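Local coordinates for P protein (Mumps virus, PDB 3BBZ) that probably binds the viral nucleocapsid through this small C-terminal domain of the phosphoprotein, attaching the polymerase to its template during replication, at residues K4-T8 with L28-S32. The protein carries 1 engineered substitution. Residues are numbered along the deposited sequence; the frame is centred on the assembly and turned at random.
With FMT (formic acid), chain D.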
ATOM      1  N   LYS A   4      -4.056   8.513  -0.603  1.00  9.13           N
ATOM      2  CA  LYS A   4      -2.660   8.194  -0.885  1.00  8.80           C
ATOM      3  C   LYS A   4      -1.714   8.421   0.276  1.00  6.69           C
ATOM      4  O   LYS A   4      -0.745   7.691   0.403  1.00  7.98           O
ATOM      5  CB  LYS A   4      -2.136   8.921  -2.125  1.00  7.64           C
ATOM      6  CG  LYS A   4      -2.870   8.528  -3.351  1.00 11.13           C
ATOM      7  CD  LYS A   4      -2.050   7.596  -4.182  1.00 13.29           C
ATOM      8  CE  LYS A   4      -2.424   7.933  -5.576  1.00 13.72           C
ATOM      9  NZ  LYS A   4      -1.386   7.578  -6.497  1.00 10.22           N
ATOM     10  N   VAL A   5      -1.959   9.453   1.061  1.00  5.09           N
ATOM     11  CA  VAL A   5      -1.177   9.735   2.282  1.00  3.61           C
ATOM     12  C   VAL A   5      -1.447   8.632   3.285  1.00  3.31           C
ATOM     13  O   VAL A   5      -0.510   8.052   3.809  1.00  2.00           O
ATOM     14  CB  VAL A   5      -1.511  11.108   2.888  1.00  3.15           C
ATOM     15  CG1 VAL A   5      -0.707  11.395   4.187  1.00  2.41           C
ATOM     16  CG2 VAL A   5      -1.289  12.204   1.804  1.00  2.00           C
ATOM     17  N   MET A   6      -2.732   8.332   3.508  1.00  4.42           N
ATOM     18  CA  MET A   6      -3.160   7.267   4.417  1.00  4.43           C
ATOM     19  C   MET A   6      -2.541   5.926   4.059  1.00  3.20           C
ATOM     20  O   MET A   6      -1.999   5.250   4.935  1.00  2.98           O
ATOM     21  CB  MET A   6      -4.698   7.126   4.396  1.00  6.22           C
ATOM     22  CG  MET A   6      -5.509   8.226   5.072  1.00  8.41           C
ATOM     23  SD  MET A   6      -4.800   8.809   6.632  1.00 19.19           S
ATOM     24  CE  MET A   6      -3.798  10.227   6.119  1.00 15.52           C
ATOM     25  N   ILE A   7      -2.625   5.524   2.781  1.00  2.30           N
ATOM     26  CA  ILE A   7      -2.056   4.218   2.336  1.00  2.00           C
ATOM     27  C   ILE A   7      -0.533   4.243   2.361  1.00  2.41           C
ATOM     28  O   ILE A   7       0.064   3.219   2.685  1.00  2.95           O
ATOM     29  CB  ILE A   7      -2.622   3.718   0.969  1.00  2.00           C
ATOM     30  CG1 ILE A   7      -4.171   3.662   1.006  1.00  2.00           C
ATOM     31  CG2 ILE A   7      -2.038   2.329   0.553  1.00  2.00           C
ATOM     32  CD1 ILE A   7      -4.826   3.688  -0.423  1.00  2.50           C
ATOM     33  N   THR A   8       0.116   5.386   2.090  1.00  2.00           N
ATOM     34  CA  THR A   8       1.571   5.444   2.275  1.00  3.51           C
ATOM     35  C   THR A   8       1.942   5.186   3.742  1.00  4.52           C
ATOM     36  O   THR A   8       2.879   4.474   3.995  1.00  4.19           O
ATOM     37  CB  THR A   8       2.227   6.729   1.782  1.00  3.06           C
ATOM     38  OG1 THR A   8       1.853   6.938   0.428  1.00  6.09           O
ATOM     39  CG2 THR A   8       3.766   6.655   1.865  1.00  3.14           C
ATOM     40  N   LEU A  28       1.365   1.966  -5.355  1.00  6.77           N
ATOM     41  CA  LEU A  28       0.516   3.044  -4.941  1.00  5.37           C
ATOM     42  C   LEU A  28       0.701   4.285  -5.807  1.00  6.23           C
ATOM     43  O   LEU A  28      -0.287   4.930  -6.170  1.00  4.75           O
ATOM     44  CB  LEU A  28       0.751   3.379  -3.476  1.00  5.81           C
ATOM     45  CG  LEU A  28      -0.114   4.455  -2.806  1.00  6.33           C
ATOM     46  CD1 LEU A  28      -1.595   4.115  -2.881  1.00  7.28           C
ATOM     47  CD2 LEU A  28       0.335   4.677  -1.340  1.00  2.74           C
ATOM     48  N   ALA A  29       1.947   4.583  -6.164  1.00  5.86           N
ATOM     49  CA  ALA A  29       2.252   5.769  -6.965  1.00  6.92           C
ATOM     50  C   ALA A  29       1.593   5.714  -8.368  1.00  7.77           C
ATOM     51  O   ALA A  29       1.324   6.755  -8.967  1.00  8.11           O
ATOM     52  CB  ALA A  29       3.748   5.956  -7.080  1.00  6.43           C
ATOM     53  N   LYS A  30       1.326   4.498  -8.859  1.00  8.10           N
ATOM     54  CA  LYS A  30       0.859   4.256 -10.218  1.00  9.52           C
ATOM     55  C   LYS A  30      -0.611   3.949 -10.294  1.00  9.80           C
ATOM     56  O   LYS A  30      -1.032   3.498 -11.349  1.00 11.26           O
ATOM     57  CB  LYS A  30       1.565   3.030 -10.797  1.00  9.46           C
ATOM     58  CG  LYS A  30       2.618   3.249 -11.867  1.00 14.67           C
ATOM     59  CD  LYS A  30       3.743   4.217 -11.444  1.00 22.18           C
ATOM     60  CE  LYS A  30       4.997   3.510 -10.999  1.00 24.99           C
ATOM     61  NZ  LYS A  30       5.190   3.627  -9.521  1.00 26.36           N
ATOM     62  N   ALA A  31      -1.352   4.077  -9.185  1.00  9.25           N
ATOM     63  CA  ALA A  31      -2.797   3.814  -9.129  1.00  9.95           C
ATOM     64  C   ALA A  31      -3.517   5.056  -8.599  1.00 11.03           C
ATOM     65  O   ALA A  31      -2.976   5.810  -7.795  1.00 10.73           O
ATOM     66  CB  ALA A  31      -3.132   2.605  -8.218  1.00 10.59           C
ATOM     67  N   SER A  32      -4.747   5.258  -9.024  1.00 10.91           N
ATOM     68  CA  SER A  32      -5.463   6.397  -8.529  1.00 12.22           C
ATOM     69  C   SER A  32      -6.958   6.164  -8.348  1.00 11.93           C
ATOM     70  O   SER A  32      -7.622   6.978  -7.694  1.00 13.98           O
ATOM     71  CB  SER A  32      -5.237   7.583  -9.462  1.00 13.04           C
ATOM     72  OG  SER A  32      -5.677   7.269 -10.783  1.00 16.53           O
TER
HETATM   73  C   FMT D   1      -4.131  11.752  -1.376  1.00 10.92           C
HETATM   74  O1  FMT D   1      -5.059  11.183  -1.959  1.00 14.18           O
HETATM   75  O2  FMT D   1      -4.125  11.981  -0.186  1.00  9.12           O
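K4 and L28 are the residues whose backbones come nearest, their CA atoms 7.3 Å apart, where the first turns of helix 3-14 face the C-terminal end of helix 18-29. The lysine reaches across to that helix end. Its chain starts beside its own backbone N (chi1 -62°), bends at chi2 and chi3, and runs past L28 in the opposite sense, so that K4 CD lies 3.7 Å from CD1 of the leucine. Beyond this apolar stem, the ammonium group donates to two backbone carbonyls. K4 NZ meets O of A31 at 2.7 Å, almost head-on to the C=O. The bond from K4 NZ to O of L28 measures 2.9 Å, and here the donor is tilted 24° off the carbonyl plane. K30 is the first residue to leave helical geometry, and the chain turns there, bringing the A31 carbonyl round to the ammonium group. The lysine thus binds two carbonyls at the C-terminal end of helix 18-29, and its positive charge sits where it should interact favourably with the negative end of the helix dipole. The fold is a compact three-helix bundle, in which L28 points inward from helix 18-29 between helix 3-14 and helix 34-47, touching L37 on the latter. I7 lies against the same leucine, its CG2 3.8 Å from L28 CD2, while also packing on K41 and I44 of helix 34-47. The other flank is formed by T8, whose OG1 approaches L28 CD2 to 3.2 Å. That hydroxyl is turned back along its own helix (chi1 -54°), and T8 OG1 donates to O of K4 at 2.7 Å, an oxygen that also accepts from T8 N. At the opposite end of K4, its backbone N donates to O1 of a formic acid molecule, probably from the crystallisation liquor, at 3.2 Å.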